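Local coordinates for deoxyuridine 5'-triphosphate nucleotidohydrolase (Entamoeba histolytica, PDB 3LQW), which probably hydrolyses dUTP to dUMP and diphosphate with the help of magnesium, supplying the thymidylate precursor and keeping uracil out of DNA, at residues Glu24-Lys29 and Ala130-Glu135; Val28-Leu31 and Ile36-Thr39; Gly80-Arg85 and Gly107-Ile112. One frame throughout, in Å; residues are numbered along the deposited sequence.

In the fold
Contacts 1 and 3 show how the two sheets of the barrel pack against each other: each brings a strand of one antiparallel sheet against a strand of the other, through buried branched aliphatic side chains and with no hydrogen bond across. Strands 128-136 and 78-83 are neighbours in one sheet, whereas their partners, 25-30 and 108-115, lie in the other. Contact 2 starts from strand 25-30 as contact 1 does, but it is only partly buried and joins that strand to the loop following it. Its contacts are also aliphatic, but one comes from the methylene of a charged lysine. All three touch the second subunit, although the groups that pack in contact 3 face into their own chain.

Contact 1: Glu24-Lys29 and Ala130-Glu135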
loop_
_atom_site.group_PDB
_atom_site.type_symbol
_atom_site.label_atom_id
_atom_site.label_comp_id
_atom_site.label_asym_id
_atom_site.label_seq_id
_atom_site.Cartn_x
_atom_site.Cartn_y
_atom_site.Cartn_z
ATOM N N GLU A 24 -9.629 -1.627 -21.728
ATOM C CA GLU A 24 -8.367 -1.885 -21.059
ATOM C C GLU A 24 -8.251 -3.375 -20.837
ATOM O O GLU A 24 -9.227 -4.013 -20.479
ATOM C CB GLU A 24 -8.344 -1.156 -19.719
ATOM C CG GLU A 24 -8.259 0.342 -19.865
ATOM C CD GLU A 24 -8.314 1.041 -18.546
ATOM O OE1 GLU A 24 -9.152 0.679 -17.693
ATOM O OE2 GLU A 24 -7.534 1.993 -18.400
ATOM N N VAL A 25 -7.045 -3.910 -21.012
ATOM C CA VAL A 25 -6.799 -5.350 -20.829
ATOM C C VAL A 25 -5.464 -5.530 -20.105
ATOM O O VAL A 25 -4.504 -4.834 -20.429
ATOM C CB VAL A 25 -6.772 -6.109 -22.178
ATOM C CG1 VAL A 25 -6.721 -7.606 -21.946
ATOM C CG2 VAL A 25 -7.953 -5.722 -23.010
ATOM N N LEU A 26 -5.433 -6.439 -19.144
ATOM C CA LEU A 26 -4.188 -6.899 -18.521
ATOM C C LEU A 26 -3.758 -8.126 -19.320
ATOM O O LEU A 26 -4.470 -9.143 -19.306
ATOM C CB LEU A 26 -4.415 -7.286 -17.051
ATOM C CG LEU A 26 -3.179 -7.891 -16.374
ATOM C CD1 LEU A 26 -2.094 -6.786 -16.138
ATOM C CD2 LEU A 26 -3.541 -8.551 -15.030
ATOM N N LEU A 27 -2.615 -8.053 -19.987
ATOM C CA LEU A 27 -2.092 -9.214 -20.724
ATOM C C LEU A 27 -1.213 -10.021 -19.782
ATOM O O LEU A 27 -0.417 -9.440 -19.011
ATOM C CB LEU A 27 -1.292 -8.801 -21.960
ATOM C CG LEU A 27 -2.006 -7.950 -22.971
ATOM C CD1 LEU A 27 -1.004 -7.606 -24.086
ATOM C CD2 LEU A 27 -3.249 -8.619 -23.509
ATOM N N VAL A 28 -1.327 -11.340 -19.854
ATOM C CA VAL A 28 -0.595 -12.255 -18.994
ATOM C C VAL A 28 0.118 -13.294 -19.833
ATOM O O VAL A 28 -0.518 -13.952 -20.680
ATOM C CB VAL A 28 -1.532 -12.973 -17.999
ATOM C CG1 VAL A 28 -0.719 -13.965 -17.137
ATOM C CG2 VAL A 28 -2.325 -11.987 -17.166
ATOM N N LYS A 29 1.414 -13.465 -19.634
ATOM C CA LYS A 29 2.225 -14.520 -20.270
ATOM C C LYS A 29 2.591 -15.561 -19.222
ATOM O O LYS A 29 3.170 -15.210 -18.185
ATOM C CB LYS A 29 3.486 -13.936 -20.906
ATOM C CG LYS A 29 4.408 -15.007 -21.509
ATOM C CD LYS A 29 5.707 -14.433 -21.978
ATOM C CE LYS A 29 6.626 -15.526 -22.522
ATOM N NZ LYS A 29 7.902 -14.966 -23.020
ATOM N N ALA A 130 -1.457 -13.426 -2.818
ATOM C CA ALA A 130 -1.467 -11.971 -2.845
ATOM C C ALA A 130 -2.512 -11.581 -3.880
ATOM O O ALA A 130 -3.075 -12.441 -4.579
ATOM C CB ALA A 130 -0.095 -11.382 -3.189
ATOM N N GLN A 131 -2.736 -10.286 -4.024
ATOM C CA GLN A 131 -3.610 -9.714 -5.046
ATOM C C GLN A 131 -2.840 -8.641 -5.801
ATOM O O GLN A 131 -1.926 -8.012 -5.247
ATOM C CB GLN A 131 -4.790 -8.994 -4.429
ATOM C CG GLN A 131 -5.775 -9.728 -3.598
ATOM C CD GLN A 131 -6.678 -8.658 -2.939
ATOM O OE1 GLN A 131 -6.703 -8.508 -1.712
ATOM N NE2 GLN A 131 -7.311 -7.833 -3.770
ATOM N N LEU A 132 -3.189 -8.444 -7.054
ATOM C CA LEU A 132 -2.673 -7.364 -7.900
ATOM C C LEU A 132 -3.830 -6.414 -8.163
ATOM O O LEU A 132 -4.861 -6.828 -8.691
ATOM C CB LEU A 132 -2.125 -7.944 -9.237
ATOM C CG LEU A 132 -1.409 -6.986 -10.170
ATOM C CD1 LEU A 132 -0.133 -6.621 -9.596
ATOM C CD2 LEU A 132 -1.251 -7.644 -11.567
ATOM N N ILE A 133 -3.631 -5.142 -7.852
ATOM C CA ILE A 133 -4.656 -4.139 -8.087
ATOM C C ILE A 133 -4.160 -3.211 -9.186
ATOM O O ILE A 133 -3.028 -2.733 -9.163
ATOM C CB ILE A 133 -4.984 -3.303 -6.851
ATOM C CG1 ILE A 133 -5.521 -4.184 -5.741
ATOM C CG2 ILE A 133 -5.960 -2.194 -7.228
ATOM C CD1 ILE A 133 -5.510 -3.526 -4.404
ATOM N N ILE A 134 -5.012 -2.980 -10.183
ATOM C CA ILE A 134 -4.636 -2.125 -11.309
ATOM C C ILE A 134 -5.071 -0.687 -10.998
ATOM O O ILE A 134 -6.224 -0.296 -11.130
ATOM C CB ILE A 134 -5.204 -2.618 -12.644
ATOM C CG1 ILE A 134 -4.881 -4.112 -12.840
ATOM C CG2 ILE A 134 -4.687 -1.748 -13.781
ATOM C CD1 ILE A 134 -3.419 -4.504 -12.764
ATOM N N GLU A 135 -4.109 0.065 -10.454
ATOM C CA GLU A 135 -4.310 1.415 -9.907
ATOM C C GLU A 135 -4.067 2.475 -10.987
ATOM O O GLU A 135 -3.079 2.391 -11.711
ATOM C CB GLU A 135 -3.273 1.684 -8.798
ATOM C CG GLU A 135 -3.120 0.706 -7.627
ATOM C CD GLU A 135 -3.980 1.001 -6.401
ATOM O OE1 GLU A 135 -4.595 2.091 -6.356
ATOM O OE2 GLU A 135 -3.982 0.125 -5.492
#
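Glu135 OE2 is gripped by two groups, a salt bridge from Arg81 NE and a hydrogen bond with Tyr79 OH of a neighbouring subunit, while two apolar residues of the same strand, Leu132 and Ile134, turn the other way to meet Leu26. Across the segments one leucine meets two partners, with no hydrogen bond between them. Leu26 uses its fork: CD2 meets Leu132 CD2 at 4.2 Å, and CD1 meets Ile134 CD1 at 4.3 Å. With CG anti to the backbone N (chi1 175°), the isobutyl group of Leu26 projects across the gap between the sheets, and its two methyls are divided between Leu132 and Ile134, which point the same way on either side of Ile133. Ile134 is bent rather than extended (chi2 -56°), its CD1 folded back to meet Leu26. The backbones themselves stay well separated, the CA atoms of Leu26 and Ile134 being 8.7 Å apart, so methyl groups alone bridge the space. Ile48 touches both Leu26 and Ile134, as does Ile74, extending the apolar layer on the same chain. Strand 25-30 is also paired, in parallel, with a strand of the second subunit, so the sheet behind Leu26 runs on across the interface. Two sheets meeting face to face through aliphatic side chains whose end methyls meet, with a neighbour's strand added at the edge, are characteristic of the jelly-roll-like barrel of trimeric dUTPases.

Contact 2: Val28-Leu31 and Ile36-Thr39; sequences VKKL and IVPT
The connection by which the chain leaves strand 25-30 and crosses to strand 39-40 of the opposite sheet of the dUTPase barrel is pinned where Val37 and Pro38 pack against Val28. No hydrogen bond joins the two segments, and the link is made of aliphatic contacts at the edge of the barrel. Val37 CG1 is placed against the whole branched end of Val28, lying 4.1 Å from Val28 CG1 and 4.2 Å from Val28 CG2, so that it sits over the fork rather than on one prong. The two valines meet obliquely. Val28 CG1, anti to its own amide nitrogen (chi1 178°), also reaches the proline ring, where it comes within 3.9 Å of Pro38 CD. One methyl is thereby shared between two consecutive residues of the loop. Behind it the ring of Pro38 rests on Ile48, Leu50 and Val70, which carries the contact into the space between the two sheets. Towards the second subunit, Ile142 of that chain packs on both Val28 and Val37, and Val28 pairs with a strand of that chain in a parallel ladder, as suits the exchanged C-terminal arm of trimeric dUTPases. Lys30 completes the grip from the more exposed flank. Its extended chain crosses Val37 at about a right angle, and its NZ turns away from the valine into a long, weak ion pair with Glu144 OE1 of the second subunit. The touching atom is a methylene: Lys30 CE lies 3.7 Å from Val37 CG2.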
loop_
_atom_site.group_PDB
_atom_site.type_symbol
_atom_site.label_atom_id
_atom_site.label_comp_id
_atom_site.label_asym_id
_atom_site.label_seq_id
_atom_site.Cartn_x
_atom_site.Cartn_y
_atom_site.Cartn_z
ATOM N N VAL A 28 -1.327 -11.340 -19.854
ATOM C CA VAL A 28 -0.595 -12.255 -18.994
ATOM C C VAL A 28 0.118 -13.294 -19.833
ATOM O O VAL A 28 -0.518 -13.952 -20.680
ATOM C CB VAL A 28 -1.532 -12.973 -17.999
ATOM C CG1 VAL A 28 -0.719 -13.965 -17.137
ATOM C CG2 VAL A 28 -2.325 -11.987 -17.166
ATOM N N LYS A 29 1.414 -13.465 -19.634
ATOM C CA LYS A 29 2.225 -14.520 -20.270
ATOM C C LYS A 29 2.591 -15.561 -19.222
ATOM O O LYS A 29 3.170 -15.210 -18.185
ATOM C CB LYS A 29 3.486 -13.936 -20.906
ATOM C CG LYS A 29 4.408 -15.007 -21.509
ATOM C CD LYS A 29 5.707 -14.433 -21.978
ATOM C CE LYS A 29 6.626 -15.526 -22.522
ATOM N NZ LYS A 29 7.902 -14.966 -23.020
ATOM N N LYS A 30 2.264 -16.833 -19.460
ATOM C CA LYS A 30 2.755 -17.916 -18.649
ATOM C C LYS A 30 4.219 -18.140 -18.977
ATOM O O LYS A 30 4.583 -18.417 -20.129
ATOM C CB LYS A 30 1.946 -19.187 -18.905
ATOM C CG LYS A 30 0.521 -19.167 -18.519
ATOM C CD LYS A 30 -0.143 -20.577 -18.728
ATOM C CE LYS A 30 -1.606 -20.606 -18.453
ATOM N NZ LYS A 30 -2.235 -21.904 -18.896
ATOM N N LEU A 31 5.086 -18.089 -17.984
ATOM C CA LEU A 31 6.496 -18.347 -18.158
ATOM C C LEU A 31 6.858 -19.833 -18.040
ATOM O O LEU A 31 7.970 -20.226 -18.468
ATOM C CB LEU A 31 7.308 -17.537 -17.140
ATOM C CG LEU A 31 7.056 -16.026 -17.249
ATOM C CD1 LEU A 31 7.879 -15.328 -16.161
ATOM C CD2 LEU A 31 7.360 -15.492 -18.645
ATOM N N ILE A 36 -0.583 -20.424 -13.290
ATOM C CA ILE A 36 -1.995 -20.107 -13.251
ATOM C C ILE A 36 -2.197 -18.645 -13.593
ATOM O O ILE A 36 -1.639 -17.756 -12.927
ATOM C CB ILE A 36 -2.606 -20.437 -11.876
ATOM C CG1 ILE A 36 -2.436 -21.921 -11.546
ATOM C CG2 ILE A 36 -4.076 -20.066 -11.838
ATOM C CD1 ILE A 36 -2.791 -22.282 -10.107
ATOM N N VAL A 37 -2.992 -18.367 -14.611
ATOM C CA VAL A 37 -3.303 -16.995 -14.965
ATOM C C VAL A 37 -4.065 -16.337 -13.792
ATOM O O VAL A 37 -5.042 -16.877 -13.302
ATOM C CB VAL A 37 -4.150 -16.907 -16.273
ATOM C CG1 VAL A 37 -4.531 -15.487 -16.585
ATOM C CG2 VAL A 37 -3.393 -17.504 -17.447
ATOM N N PRO A 38 -3.609 -15.157 -13.356
ATOM C CA PRO A 38 -4.324 -14.436 -12.308
ATOM C C PRO A 38 -5.782 -14.218 -12.638
ATOM O O PRO A 38 -6.131 -13.999 -13.819
ATOM C CB PRO A 38 -3.544 -13.124 -12.192
ATOM C CG PRO A 38 -2.142 -13.549 -12.518
ATOM C CD PRO A 38 -2.316 -14.525 -13.668
ATOM N N THR A 39 -6.614 -14.251 -11.614
ATOM C CA THR A 39 -8.068 -14.214 -11.775
ATOM C C THR A 39 -8.730 -13.118 -10.964
ATOM O O THR A 39 -8.356 -12.859 -9.823
ATOM C CB THR A 39 -8.713 -15.563 -11.313
ATOM O OG1 THR A 39 -8.282 -15.866 -9.973
ATOM C CG2 THR A 39 -8.296 -16.692 -12.211
#

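Contact 3: Gly80-Arg85 and Gly107-Ile112; sequences GRIAPR and GEIKVI
Across the core of the dUTPase jelly-roll-like barrel, Ile82 of strand 78-83 faces Ile109 and Val111 of strand 108-115, two strands that belong to different sheets. The direct interaction is wholly apolar and buried, close to the centre of the chain. The CA atoms of Ile82 and Val111 are 7.5 Å apart, a gap spanned by methyl groups. Ile82 spreads its two branches over Ile109 and Val111, two positions apart on the opposing strand, and Val96 and Leu132 pack on the same isoleucine from their own strands.

Backbone and polar bonds serve each strand separately. Ala83 pairs with Gln131, and Ile109 with Thr68 and Val70, within the respective sheets. Charge is kept on the other faces: Arg81 bonds through NH2 to Tyr79 OH and Ala98 O of the second subunit, while Glu108 OE2 accepts the amide hydrogen of Gly69.

The two van der Waals touches are of similar length. The 4.4 Å approach of Ile82 CD1, carried on a bent chain (chi2 -55°), to Ile109 CG2 is less certain because Ile109 takes two conformations. The sound contact is that of Ile82 CG2 with Val111 CG1, at 4.3 Å.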
loop_
_atom_site.group_PDB
_atom_site.type_symbol
_atom_site.label_atom_id
_atom_site.label_comp_id
_atom_site.label_asym_id
_atom_site.label_seq_id
_atom_site.Cartn_x
_atom_site.Cartn_y
_atom_site.Cartn_z
ATOM N N GLY A 80 0.473 -2.002 -11.445
ATOM C CA GLY A 80 -0.042 -3.090 -10.645
ATOM C C GLY A 80 0.547 -2.996 -9.247
ATOM O O GLY A 80 1.746 -3.092 -9.073
ATOM N N ARG A 81 -0.320 -2.842 -8.272
ATOM C CA ARG A 81 0.100 -2.840 -6.875
ATOM C C ARG A 81 -0.136 -4.203 -6.288
ATOM O O ARG A 81 -1.223 -4.756 -6.368
ATOM C CB ARG A 81 -0.686 -1.827 -6.061
ATOM C CG ARG A 81 -0.148 -1.688 -4.606
ATOM C CD ARG A 81 -0.865 -0.670 -3.802
ATOM N NE ARG A 81 -2.242 -1.066 -3.452
ATOM C CZ ARG A 81 -2.561 -1.772 -2.367
ATOM N NH1 ARG A 81 -1.611 -2.275 -1.577
ATOM N NH2 ARG A 81 -3.824 -1.957 -2.033
ATOM N N ILE A 82 0.906 -4.715 -5.643
ATOM C CA ILE A 82 0.806 -5.946 -4.922
ATOM C C ILE A 82 0.199 -5.671 -3.546
ATOM O O ILE A 82 0.684 -4.793 -2.809
ATOM C CB ILE A 82 2.221 -6.454 -4.649
ATOM C CG1 ILE A 82 2.988 -6.582 -5.971
ATOM C CG2 ILE A 82 2.161 -7.641 -3.779
ATOM C CD1 ILE A 82 2.306 -7.384 -6.866
ATOM N N ALA A 83 -0.882 -6.376 -3.237
ATOM C CA ALA A 83 -1.611 -6.213 -1.971
ATOM C C ALA A 83 -1.749 -7.533 -1.251
ATOM O O ALA A 83 -1.768 -8.601 -1.859
ATOM C CB ALA A 83 -2.992 -5.603 -2.200
ATOM N N PRO A 84 -1.845 -7.516 0.094
ATOM C CA PRO A 84 -1.991 -8.751 0.846
ATOM C C PRO A 84 -3.399 -9.311 0.764
ATOM O O PRO A 84 -4.379 -8.576 0.709
ATOM C CB PRO A 84 -1.666 -8.314 2.301
ATOM C CG PRO A 84 -1.606 -6.866 2.286
ATOM C CD PRO A 84 -1.811 -6.339 0.974
ATOM N N ARG A 85 -3.497 -10.627 0.817
ATOM C CA ARG A 85 -4.787 -11.275 1.035
ATOM C C ARG A 85 -5.167 -11.173 2.506
ATOM O O ARG A 85 -4.361 -11.470 3.409
ATOM C CB ARG A 85 -4.701 -12.724 0.650
ATOM C CG ARG A 85 -4.434 -12.963 -0.778
ATOM C CD ARG A 85 -4.569 -14.459 -1.090
ATOM N NE ARG A 85 -5.937 -14.940 -0.836
ATOM C CZ ARG A 85 -6.238 -16.119 -0.282
ATOM N NH1 ARG A 85 -5.295 -16.988 0.047
ATOM N NH2 ARG A 85 -7.504 -16.434 -0.065
ATOM N N GLY A 107 9.410 -8.622 -16.597
ATOM C CA GLY A 107 9.894 -9.728 -15.806
ATOM C C GLY A 107 8.784 -10.489 -15.108
ATOM O O GLY A 107 7.628 -10.088 -15.144
ATOM N N GLU A 108 9.136 -11.620 -14.514
ATOM C CA GLU A 108 8.182 -12.406 -13.726
ATOM C C GLU A 108 7.698 -11.616 -12.522
ATOM O O GLU A 108 8.475 -10.894 -11.884
ATOM C CB GLU A 108 8.860 -13.670 -13.238
ATOM C CG GLU A 108 7.937 -14.634 -12.506
ATOM C CD GLU A 108 8.528 -15.976 -12.187
ATOM O OE1 GLU A 108 9.714 -16.186 -12.468
ATOM O OE2 GLU A 108 7.817 -16.797 -11.596
ATOM N N ILE A 109 6.407 -11.736 -12.217
ATOM C CA ILE A 109 5.898 -11.175 -10.973
ATOM C C ILE A 109 6.309 -12.107 -9.846
ATOM O O ILE A 109 5.999 -13.301 -9.824
ATOM C CB ILE A 109 4.391 -10.995 -11.010
ATOM C CG1 ILE A 109 4.007 -10.231 -12.281
ATOM C CG2 ILE A 109 3.930 -10.279 -9.704
ATOM C CD1 ILE A 109 4.785 -8.943 -12.350
ATOM N N LYS A 110 7.032 -11.531 -8.887
ATOM C CA LYS A 110 7.460 -12.248 -7.693
ATOM C C LYS A 110 7.065 -11.376 -6.495
ATOM O O LYS A 110 7.168 -10.158 -6.574
ATOM C CB LYS A 110 8.960 -12.507 -7.700
ATOM C CG LYS A 110 9.427 -13.309 -8.922
ATOM C CD LYS A 110 10.891 -13.716 -8.753
ATOM C CE LYS A 110 11.399 -14.386 -9.961
ATOM N NZ LYS A 110 12.868 -14.640 -9.817
ATOM N N VAL A 111 6.528 -12.042 -5.468
ATOM C CA VAL A 111 5.852 -11.434 -4.315
ATOM C C VAL A 111 6.741 -11.658 -3.075
ATOM O O VAL A 111 7.031 -12.810 -2.775
ATOM C CB VAL A 111 4.384 -12.159 -4.054
ATOM C CG1 VAL A 111 3.700 -11.557 -2.867
ATOM C CG2 VAL A 111 3.495 -12.081 -5.352
ATOM N N ILE A 112 7.098 -10.600 -2.330
ATOM C CA ILE A 112 7.803 -10.799 -1.072
ATOM C C ILE A 112 6.777 -10.890 0.071
ATOM O O ILE A 112 6.023 -9.969 0.331
ATOM C CB ILE A 112 8.881 -9.730 -0.870
ATOM C CG1 ILE A 112 9.806 -10.098 0.288
ATOM C CG2 ILE A 112 8.276 -8.345 -0.747
ATOM C CD1 ILE A 112 10.824 -11.154 -0.051
#